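Local coordinates for major capsid protein (Paramecium bursaria Chlorella virus 1, PDB 5TIP) that self-assembles as trimers into the icosahedral glycoprotein capsid, about 190 nm across, of a large chlorella virus, at residues 79-87 / 297-305; 114-125 / 342-352. All coordinates share one frame; numbering follows the deposited sequence.

The two contacts join the N-terminal and C-terminal halves of this double jelly-roll chain. Contact 1 is loop to loop; contact 2 sets helix 109-119 and the start of the next helix against the turn and strand after helix 330-341. From the N terminus the chain passes strand 65-76, then 79-87, then 114-125, all in the N-terminal half; after strand 257-266 the C-terminal half supplies 297-305 and then 342-352. Contact 1 closes a loop of 209 residues, contact 2 one of 216, and the two cross, their segments alternating. Their centres lie about 17 Å apart, yet they touch: Y305 packs on V345 and P347, and T304 O probably accepts a hydrogen bond from A348 N.

Contact 1 (79-87 / 297-305); sequences GNGGTTYYP and PDYGNTGTY. With BGC (beta-D-glucopyranose), chain F; GLA (alpha-D-galactopyranose), chain B; FUC (alpha-L-fucopyranose), chain C; XYP (beta-D-xylopyranose), chain D.
The ring of Y85 lies against T302, whose CB sits 3.5 Å from the ring centroid and almost exactly on its normal, a CH-pi contact over one face. The opposite face is taken by Y86 CD2, so the ring is sandwiched. With CG anti to the backbone N (chi1 -170°), Y85 reaches along 299-303 and brings its OH near G303. The backbone sets T302 CB over the ring, while a bond from T302 OG1 to Y299 O at 2.6 Å fixes the rotation of the side chain (chi1 -63°). Y299 starts toward 79-87, its CB resting 3.5 Å from G82 O, but its ring leads away.

G82 O is gripped twice, by G300 N at 2.9 Å from above the carbonyl plane and by galactose O6. G82 and G300 approach closely, with CA atoms 3.9 Å apart. On the sugar side the carboxylate of D298 shares its oxygens: OD1 accepts a hydrogen bond from glucose O2 at 2.8 Å, while OD2 is met from above its plane by N301 ND2, at 2.8 Å. That same nitrogen is bonded covalently to glucose C1. The arrangement is that of an N-glycosylation site whose glycan folds back on the protein, galactose reaching G82 and xylose G81 N.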
loop_
_atom_site.group_PDB
_atom_site.type_symbol
_atom_site.label_atom_id
_atom_site.label_comp_id
_atom_site.label_asym_id
_atom_site.label_seq_id
_atom_site.Cartn_x
_atom_site.Cartn_y
_atom_site.Cartn_z
ATOM N N GLY A 79 24.436 -22.045 -3.723
ATOM C CA GLY A 79 24.673 -21.890 -2.304
ATOM C C GLY A 79 23.401 -22.148 -1.514
ATOM O O GLY A 79 22.342 -22.430 -2.078
ATOM N N ASN A 80 23.533 -22.037 -0.194
ATOM C CA ASN A 80 22.406 -22.305 0.691
ATOM C C ASN A 80 21.592 -21.044 0.955
ATOM O O ASN A 80 21.524 -20.153 0.102
ATOM C CB ASN A 80 22.897 -22.917 2.004
ATOM C CG ASN A 80 23.416 -24.330 1.824
ATOM O OD1 ASN A 80 22.842 -25.124 1.077
ATOM N ND2 ASN A 80 24.510 -24.650 2.505
ATOM N N GLY A 81 20.974 -20.960 2.129
ATOM C CA GLY A 81 20.090 -19.844 2.413
ATOM C C GLY A 81 20.856 -18.540 2.557
ATOM O O GLY A 81 21.909 -18.477 3.193
ATOM N N GLY A 82 20.317 -17.489 1.946
ATOM C CA GLY A 82 20.899 -16.169 2.074
ATOM C C GLY A 82 22.171 -15.947 1.293
ATOM O O GLY A 82 22.968 -15.080 1.662
ATOM N N THR A 83 22.396 -16.704 0.221
ATOM C CA THR A 83 23.609 -16.574 -0.574
ATOM C C THR A 83 23.362 -15.915 -1.924
ATOM O O THR A 83 24.289 -15.824 -2.736
ATOM C CB THR A 83 24.262 -17.943 -0.772
ATOM O OG1 THR A 83 23.327 -18.834 -1.392
ATOM C CG2 THR A 83 24.701 -18.520 0.565
ATOM N N THR A 84 22.143 -15.451 -2.187
ATOM C CA THR A 84 21.828 -14.733 -3.412
ATOM C C THR A 84 21.136 -13.425 -3.061
ATOM O O THR A 84 20.486 -13.307 -2.018
ATOM C CB THR A 84 20.931 -15.554 -4.350
ATOM O OG1 THR A 84 19.725 -15.917 -3.667
ATOM C CG2 THR A 84 21.647 -16.815 -4.812
ATOM N N TYR A 85 21.282 -12.437 -3.945
ATOM C CA TYR A 85 20.642 -11.133 -3.770
ATOM C C TYR A 85 20.189 -10.651 -5.144
ATOM O O TYR A 85 20.986 -10.090 -5.903
ATOM C CB TYR A 85 21.589 -10.133 -3.114
ATOM C CG TYR A 85 20.922 -8.845 -2.686
ATOM C CD1 TYR A 85 19.983 -8.836 -1.662
ATOM C CD2 TYR A 85 21.238 -7.637 -3.294
ATOM C CE1 TYR A 85 19.372 -7.663 -1.262
ATOM C CE2 TYR A 85 20.630 -6.457 -2.898
ATOM C CZ TYR A 85 19.699 -6.477 -1.881
ATOM O OH TYR A 85 19.090 -5.310 -1.482
ATOM N N TYR A 86 18.911 -10.865 -5.448
ATOM C CA TYR A 86 18.316 -10.495 -6.727
ATOM C C TYR A 86 19.152 -10.984 -7.916
ATOM O O TYR A 86 19.587 -10.182 -8.745
ATOM C CB TYR A 86 18.103 -8.989 -6.806
ATOM C CG TYR A 86 17.103 -8.454 -5.803
ATOM C CD1 TYR A 86 15.754 -8.376 -6.114
ATOM C CD2 TYR A 86 17.508 -8.032 -4.543
ATOM C CE1 TYR A 86 14.835 -7.890 -5.201
ATOM C CE2 TYR A 86 16.597 -7.545 -3.622
ATOM C CZ TYR A 86 15.261 -7.476 -3.956
ATOM O OH TYR A 86 14.349 -6.992 -3.044
ATOM N N PRO A 87 19.388 -12.296 -8.025
ATOM C CA PRO A 87 20.279 -12.776 -9.094
ATOM C C PRO A 87 19.698 -12.596 -10.486
ATOM O O PRO A 87 20.442 -12.288 -11.425
ATOM C CB PRO A 87 20.476 -14.256 -8.740
ATOM C CG PRO A 87 19.240 -14.624 -8.002
ATOM C CD PRO A 87 18.863 -13.407 -7.210
ATOM N N PRO A 297 29.455 -9.777 2.717
ATOM C CA PRO A 297 28.112 -9.401 3.163
ATOM C C PRO A 297 27.263 -10.618 3.499
ATOM O O PRO A 297 27.574 -11.755 3.142
ATOM C CB PRO A 297 27.524 -8.654 1.956
ATOM C CG PRO A 297 28.660 -8.463 0.997
ATOM C CD PRO A 297 29.636 -9.550 1.276
ATOM N N ASP A 298 26.173 -10.349 4.211
ATOM C CA ASP A 298 25.064 -11.293 4.318
ATOM C C ASP A 298 24.265 -11.121 3.033
ATOM O O ASP A 298 23.349 -10.301 2.953
ATOM C CB ASP A 298 24.234 -11.016 5.566
ATOM C CG ASP A 298 23.143 -12.050 5.794
ATOM O OD1 ASP A 298 22.969 -12.948 4.943
ATOM O OD2 ASP A 298 22.460 -11.965 6.838
ATOM N N TYR A 299 24.628 -11.908 2.015
ATOM C CA TYR A 299 24.186 -11.641 0.647
ATOM C C TYR A 299 22.670 -11.517 0.551
ATOM O O TYR A 299 22.150 -10.581 -0.065
ATOM C CB TYR A 299 24.691 -12.740 -0.289
ATOM C CG TYR A 299 26.191 -12.756 -0.465
ATOM C CD1 TYR A 299 26.833 -11.779 -1.215
ATOM C CD2 TYR A 299 26.966 -13.754 0.109
ATOM C CE1 TYR A 299 28.204 -11.792 -1.382
ATOM C CE2 TYR A 299 28.337 -13.775 -0.053
ATOM C CZ TYR A 299 28.950 -12.793 -0.799
ATOM O OH TYR A 299 30.315 -12.810 -0.963
ATOM N N GLY A 300 21.944 -12.447 1.170
ATOM C CA GLY A 300 20.494 -12.384 1.140
ATOM C C GLY A 300 19.925 -11.164 1.829
ATOM O O GLY A 300 18.780 -10.784 1.557
ATOM N N ASN A 301 20.703 -10.532 2.705
ATOM C CA ASN A 301 20.253 -9.364 3.450
ATOM C C ASN A 301 21.196 -8.193 3.201
ATOM O O ASN A 301 21.608 -7.503 4.140
ATOM C CB ASN A 301 20.160 -9.698 4.943
ATOM C CG ASN A 301 19.272 -10.906 5.216
ATOM O OD1 ASN A 301 18.129 -10.960 4.764
ATOM N ND2 ASN A 301 19.800 -11.880 5.958
ATOM N N THR A 302 21.545 -7.971 1.931
ATOM C CA THR A 302 22.513 -6.935 1.581
ATOM C C THR A 302 21.986 -5.542 1.909
ATOM O O THR A 302 22.745 -4.676 2.361
ATOM C CB THR A 302 22.870 -7.039 0.098
ATOM O OG1 THR A 302 23.494 -8.305 -0.155
ATOM C CG2 THR A 302 23.822 -5.931 -0.310
ATOM N N GLY A 303 20.695 -5.311 1.704
ATOM C CA GLY A 303 20.127 -4.017 2.010
ATOM C C GLY A 303 19.961 -3.795 3.501
ATOM O O GLY A 303 20.014 -4.719 4.313
ATOM N N THR A 304 19.770 -2.529 3.863
ATOM C CA THR A 304 19.550 -2.160 5.255
ATOM C C THR A 304 18.832 -0.820 5.300
ATOM O O THR A 304 18.848 -0.052 4.335
ATOM C CB THR A 304 20.864 -2.081 6.041
ATOM O OG1 THR A 304 20.579 -1.901 7.433
ATOM C CG2 THR A 304 21.701 -0.908 5.559
ATOM N N TYR A 305 18.200 -0.554 6.440
ATOM C CA TYR A 305 17.593 0.739 6.715
ATOM C C TYR A 305 18.402 1.556 7.708
ATOM O O TYR A 305 17.992 2.666 8.064
ATOM C CB TYR A 305 16.159 0.559 7.228
ATOM C CG TYR A 305 15.220 -0.026 6.199
ATOM C CD1 TYR A 305 14.820 0.718 5.098
ATOM C CD2 TYR A 305 14.731 -1.318 6.328
ATOM C CE1 TYR A 305 13.964 0.192 4.151
ATOM C CE2 TYR A 305 13.870 -1.852 5.386
ATOM C CZ TYR A 305 13.491 -1.092 4.299
ATOM O OH TYR A 305 12.635 -1.612 3.354
HETATM C C2 BGC F . 19.799 -14.243 6.396
HETATM C C3 BGC F . 18.953 -15.480 6.716
HETATM C C4 BGC F . 17.825 -15.126 7.673
HETATM C C5 BGC F . 17.053 -13.920 7.161
HETATM C C6 BGC F . 15.985 -13.515 8.165
HETATM C C1 BGC F . 18.937 -13.053 6.015
HETATM O O2 BGC F . 20.669 -14.476 5.296
HETATM O O3 BGC F . 19.766 -16.487 7.327
HETATM O O4 BGC F . 16.964 -16.247 7.854
HETATM O O5 BGC F . 17.931 -12.816 6.990
HETATM O O6 BGC F . 16.598 -13.299 9.440
HETATM C C1 GLA B . 23.816 -17.616 7.410
HETATM C C2 GLA B . 24.494 -16.571 8.288
HETATM C C3 GLA B . 24.453 -15.203 7.623
HETATM C C4 GLA B . 24.996 -15.288 6.204
HETATM C C5 GLA B . 24.302 -16.402 5.428
HETATM C C6 GLA B . 24.907 -16.542 4.037
HETATM O O2 GLA B . 23.832 -16.503 9.556
HETATM O O3 GLA B . 25.238 -14.278 8.382
HETATM O O4 GLA B . 26.405 -15.539 6.241
HETATM O O5 GLA B . 24.433 -17.639 6.125
HETATM O O6 GLA B . 24.997 -15.253 3.424
HETATM C C1 FUC C . 20.371 -17.325 6.327
HETATM C C2 FUC C . 21.470 -18.134 6.997
HETATM C C3 FUC C . 20.840 -19.016 8.068
HETATM C C4 FUC C . 19.788 -19.912 7.424
HETATM C C5 FUC C . 18.780 -19.041 6.682
HETATM C C6 FUC C . 17.724 -19.891 5.988
HETATM O O2 FUC C . 22.439 -17.255 7.577
HETATM O O3 FUC C . 21.837 -19.796 8.735
HETATM O O4 FUC C . 20.436 -20.821 6.526
HETATM O O5 FUC C . 19.464 -18.242 5.718
HETATM C C1 XYP D . 20.092 -22.163 6.786
HETATM C C2 XYP D . 20.820 -22.882 5.658
HETATM C C3 XYP D . 20.851 -24.382 5.922
HETATM C C4 XYP D . 21.385 -24.662 7.321
HETATM C C5 XYP D . 20.648 -23.820 8.357
HETATM O O2 XYP D . 20.160 -22.625 4.414
HETATM O O3 XYP D . 21.686 -25.023 4.951
HETATM O O4 XYP D . 21.226 -26.053 7.628
HETATM O O5 XYP D . 20.769 -22.442 8.008
#

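Contact 2 (114-125 / 342-352); sequences TYDALFRMNDDR and IGGVTPAGVYL
V345 O is the acceptor that R125 reaches for across this buried contact. R125 NH2 donates to it at 2.7 Å, fairly straight at 161° and in the guanidinium plane, and NH1 adds a weak bond. NH1 also donates to D116 O at 3.1 Å, on a lone pair in the carbonyl plane, and weakly to A117 O. Bends at chi2 and chi3 bring the guanidinium back to these carbonyls, tying the start of helix 122-132 to the end of helix 109-119.

Two waters serve other polar groups. One donates to L118 O and meets T346 OG1 at 2.7 Å; the second donates to R120 O at 2.7 Å and accepts from V345 N. In this double jelly-roll protein the contact sets a helical excursion of the N-terminal half against the segment leading from helix 330-341 into strand 350-354 of the other half.

Apolar side chains make up the rest of the contact. L118 CG packs on V350 CG1 at 3.7 Å, and A117 CB lies equally close to P347 CG. I342 CD1 touches both L118 O and F119 CE1, while M121 CE reaches G344 CA. At the trimer interface T346 O accepts from R130 of a second subunit, and R120 NH2 is hydrogen-bonded to Y339 OH of the third.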
loop_
_atom_site.group_PDB
_atom_site.type_symbol
_atom_site.label_atom_id
_atom_site.label_comp_id
_atom_site.label_asym_id
_atom_site.label_seq_id
_atom_site.Cartn_x
_atom_site.Cartn_y
_atom_site.Cartn_z
ATOM N N THR A 114 18.081 0.396 -8.093
ATOM C CA THR A 114 17.752 1.710 -7.549
ATOM C C THR A 114 16.265 2.013 -7.690
ATOM O O THR A 114 15.643 2.548 -6.762
ATOM C CB THR A 114 18.585 2.787 -8.247
ATOM O OG1 THR A 114 19.976 2.555 -7.990
ATOM C CG2 THR A 114 18.209 4.176 -7.746
ATOM N N TYR A 115 15.678 1.673 -8.840
ATOM C CA TYR A 115 14.247 1.887 -9.034
ATOM C C TYR A 115 13.430 1.091 -8.025
ATOM O O TYR A 115 12.426 1.587 -7.498
ATOM C CB TYR A 115 13.853 1.511 -10.462
ATOM C CG TYR A 115 12.367 1.565 -10.730
ATOM C CD1 TYR A 115 11.755 2.747 -11.117
ATOM C CD2 TYR A 115 11.577 0.431 -10.600
ATOM C CE1 TYR A 115 10.400 2.801 -11.363
ATOM C CE2 TYR A 115 10.219 0.475 -10.842
ATOM C CZ TYR A 115 9.636 1.663 -11.224
ATOM O OH TYR A 115 8.282 1.718 -11.471
ATOM N N ASP A 116 13.842 -0.146 -7.747
ATOM C CA ASP A 116 13.112 -0.975 -6.795
ATOM C C ASP A 116 13.185 -0.396 -5.387
ATOM O O ASP A 116 12.205 -0.453 -4.634
ATOM C CB ASP A 116 13.662 -2.402 -6.824
ATOM C CG ASP A 116 12.862 -3.355 -5.960
ATOM O OD1 ASP A 116 11.645 -3.499 -6.199
ATOM O OD2 ASP A 116 13.450 -3.966 -5.044
ATOM N N ALA A 117 14.334 0.172 -5.016
ATOM C CA ALA A 117 14.493 0.713 -3.671
ATOM C C ALA A 117 13.687 1.989 -3.465
ATOM O O ALA A 117 13.301 2.300 -2.333
ATOM C CB ALA A 117 15.972 0.977 -3.385
ATOM N N LEU A 118 13.421 2.737 -4.534
ATOM C CA LEU A 118 12.749 4.025 -4.424
ATOM C C LEU A 118 11.264 3.975 -4.762
ATOM O O LEU A 118 10.457 4.570 -4.044
ATOM C CB LEU A 118 13.432 5.056 -5.331
ATOM C CG LEU A 118 14.705 5.723 -4.810
ATOM C CD1 LEU A 118 15.331 6.569 -5.901
ATOM C CD2 LEU A 118 14.405 6.572 -3.584
ATOM N N PHE A 119 10.879 3.283 -5.834
ATOM C CA PHE A 119 9.544 3.432 -6.396
ATOM C C PHE A 119 8.672 2.189 -6.271
ATOM O O PHE A 119 7.493 2.242 -6.637
ATOM C CB PHE A 119 9.650 3.860 -7.862
ATOM C CG PHE A 119 10.327 5.185 -8.042
ATOM C CD1 PHE A 119 9.653 6.362 -7.766
ATOM C CD2 PHE A 119 11.646 5.255 -8.460
ATOM C CE1 PHE A 119 10.273 7.584 -7.918
ATOM C CE2 PHE A 119 12.273 6.476 -8.614
ATOM C CZ PHE A 119 11.586 7.642 -8.341
ATOM N N ARG A 120 9.205 1.079 -5.780
ATOM C CA ARG A 120 8.367 -0.041 -5.381
ATOM C C ARG A 120 8.240 -0.065 -3.864
ATOM O O ARG A 120 9.084 0.463 -3.137
ATOM C CB ARG A 120 8.927 -1.369 -5.894
ATOM C CG ARG A 120 8.615 -1.628 -7.360
ATOM C CD ARG A 120 8.752 -3.100 -7.714
ATOM N NE ARG A 120 8.740 -3.310 -9.159
ATOM C CZ ARG A 120 9.818 -3.227 -9.932
ATOM N NH1 ARG A 120 10.996 -2.940 -9.398
ATOM N NH2 ARG A 120 9.718 -3.429 -11.237
ATOM N N MET A 121 7.161 -0.682 -3.391
ATOM C CA MET A 121 6.877 -0.680 -1.965
ATOM C C MET A 121 5.899 -1.796 -1.642
ATOM O O MET A 121 5.207 -2.317 -2.520
ATOM C CB MET A 121 6.301 0.665 -1.511
ATOM C CG MET A 121 4.943 0.977 -2.120
ATOM S SD MET A 121 4.322 2.620 -1.709
ATOM C CE MET A 121 5.479 3.657 -2.598
ATOM N N ASN A 122 5.868 -2.156 -0.364
ATOM C CA ASN A 122 4.805 -2.979 0.236
ATOM C C ASN A 122 4.834 -4.369 -0.410
ATOM O O ASN A 122 5.921 -4.877 -0.727
ATOM C CB ASN A 122 3.489 -2.241 0.118
ATOM C CG ASN A 122 3.506 -0.913 0.839
ATOM O OD1 ASN A 122 4.145 -0.773 1.880
ATOM N ND2 ASN A 122 2.804 0.071 0.291
ATOM N N ASP A 123 3.669 -5.002 -0.601
ATOM C CA ASP A 123 3.617 -6.359 -1.136
ATOM C C ASP A 123 4.057 -6.412 -2.593
ATOM O O ASP A 123 4.583 -7.437 -3.041
ATOM C CB ASP A 123 2.203 -6.919 -0.999
ATOM C CG ASP A 123 1.856 -7.270 0.430
ATOM O OD1 ASP A 123 2.746 -7.199 1.302
ATOM O OD2 ASP A 123 0.681 -7.604 0.680
ATOM N N ASP A 124 3.850 -5.324 -3.340
ATOM C CA ASP A 124 4.310 -5.268 -4.721
ATOM C C ASP A 124 5.817 -5.455 -4.809
ATOM O O ASP A 124 6.313 -6.199 -5.669
ATOM C CB ASP A 124 3.901 -3.932 -5.332
ATOM C CG ASP A 124 4.265 -3.827 -6.788
ATOM O OD1 ASP A 124 4.000 -4.766 -7.558
ATOM O OD2 ASP A 124 4.822 -2.795 -7.182
ATOM N N ARG A 125 6.525 -4.852 -3.861
ATOM C CA ARG A 125 7.973 -4.966 -3.785
ATOM C C ARG A 125 8.377 -6.400 -3.451
ATOM O O ARG A 125 9.311 -6.937 -4.047
ATOM C CB ARG A 125 8.533 -4.002 -2.737
ATOM C CG ARG A 125 10.051 -3.942 -2.698
ATOM C CD ARG A 125 10.544 -2.510 -2.564
ATOM N NE ARG A 125 10.411 -2.011 -1.199
ATOM C CZ ARG A 125 10.854 -0.827 -0.790
ATOM N NH1 ARG A 125 11.461 -0.013 -1.643
ATOM N NH2 ARG A 125 10.690 -0.455 0.472
ATOM N N ILE A 342 6.986 10.207 -2.611
ATOM C CA ILE A 342 6.761 8.823 -3.010
ATOM C C ILE A 342 5.765 8.130 -2.087
ATOM O O ILE A 342 4.753 7.587 -2.542
ATOM C CB ILE A 342 8.087 8.030 -3.074
ATOM C CG1 ILE A 342 9.022 8.632 -4.124
ATOM C CG2 ILE A 342 7.817 6.568 -3.385
ATOM C CD1 ILE A 342 10.362 7.931 -4.220
ATOM N N GLY A 343 6.035 8.137 -0.785
ATOM C CA GLY A 343 5.148 7.505 0.169
ATOM C C GLY A 343 5.439 6.051 0.449
ATOM O O GLY A 343 4.513 5.295 0.769
ATOM N N GLY A 344 6.693 5.627 0.332
ATOM C CA GLY A 344 7.082 4.276 0.686
ATOM C C GLY A 344 8.169 4.282 1.739
ATOM O O GLY A 344 8.124 5.081 2.678
ATOM N N VAL A 345 9.153 3.398 1.599
ATOM C CA VAL A 345 10.334 3.402 2.455
ATOM C C VAL A 345 11.536 3.032 1.597
ATOM O O VAL A 345 11.466 2.110 0.777
ATOM C CB VAL A 345 10.191 2.456 3.668
ATOM C CG1 VAL A 345 10.151 0.997 3.242
ATOM C CG2 VAL A 345 11.316 2.697 4.663
ATOM N N THR A 346 12.625 3.775 1.756
ATOM C CA THR A 346 13.811 3.594 0.943
ATOM C C THR A 346 14.966 3.130 1.817
ATOM O O THR A 346 15.258 3.770 2.838
ATOM C CB THR A 346 14.189 4.898 0.224
ATOM O OG1 THR A 346 13.155 5.248 -0.703
ATOM C CG2 THR A 346 15.496 4.731 -0.531
ATOM N N PRO A 347 15.637 2.036 1.465
ATOM C CA PRO A 347 16.768 1.576 2.277
ATOM C C PRO A 347 17.899 2.592 2.273
ATOM O O PRO A 347 18.039 3.399 1.351
ATOM C CB PRO A 347 17.186 0.268 1.595
ATOM C CG PRO A 347 16.678 0.394 0.196
ATOM C CD PRO A 347 15.397 1.163 0.304
ATOM N N ALA A 348 18.701 2.551 3.333
ATOM C CA ALA A 348 19.822 3.470 3.457
ATOM C C ALA A 348 20.793 3.284 2.298
ATOM O O ALA A 348 20.961 2.183 1.768
ATOM C CB ALA A 348 20.541 3.258 4.790
ATOM N N GLY A 349 21.435 4.381 1.903
ATOM C CA GLY A 349 22.377 4.363 0.809
ATOM C C GLY A 349 21.802 4.742 -0.537
ATOM O O GLY A 349 22.566 4.879 -1.500
ATOM N N VAL A 350 20.487 4.914 -0.637
ATOM C CA VAL A 350 19.830 5.363 -1.858
ATOM C C VAL A 350 19.228 6.732 -1.584
ATOM O O VAL A 350 18.513 6.914 -0.592
ATOM C CB VAL A 350 18.753 4.368 -2.323
ATOM C CG1 VAL A 350 18.131 4.836 -3.628
ATOM C CG2 VAL A 350 19.346 2.980 -2.481
ATOM N N TYR A 351 19.517 7.692 -2.459
ATOM C CA TYR A 351 19.151 9.080 -2.231
ATOM C C TYR A 351 18.362 9.614 -3.416
ATOM O O TYR A 351 18.512 9.149 -4.547
ATOM C CB TYR A 351 20.390 9.943 -1.986
ATOM C CG TYR A 351 21.308 9.386 -0.922
ATOM C CD1 TYR A 351 21.116 9.695 0.418
ATOM C CD2 TYR A 351 22.360 8.543 -1.256
ATOM C CE1 TYR A 351 21.949 9.184 1.393
ATOM C CE2 TYR A 351 23.196 8.027 -0.286
ATOM C CZ TYR A 351 22.985 8.352 1.035
ATOM O OH TYR A 351 23.817 7.843 2.005
ATOM N N LEU A 352 17.519 10.607 -3.137
ATOM C CA LEU A 352 16.618 11.172 -4.128
ATOM C C LEU A 352 16.499 12.673 -3.922
ATOM O O LEU A 352 16.445 13.150 -2.786
ATOM C CB LEU A 352 15.227 10.528 -4.035
ATOM C CG LEU A 352 14.081 11.172 -4.820
ATOM C CD1 LEU A 352 14.160 10.807 -6.296
ATOM C CD2 LEU A 352 12.735 10.780 -4.232
HETATM O O HOH W 1 10.535 5.607 -1.377
HETATM O O HOH W 2 9.096 2.596 -1.455
#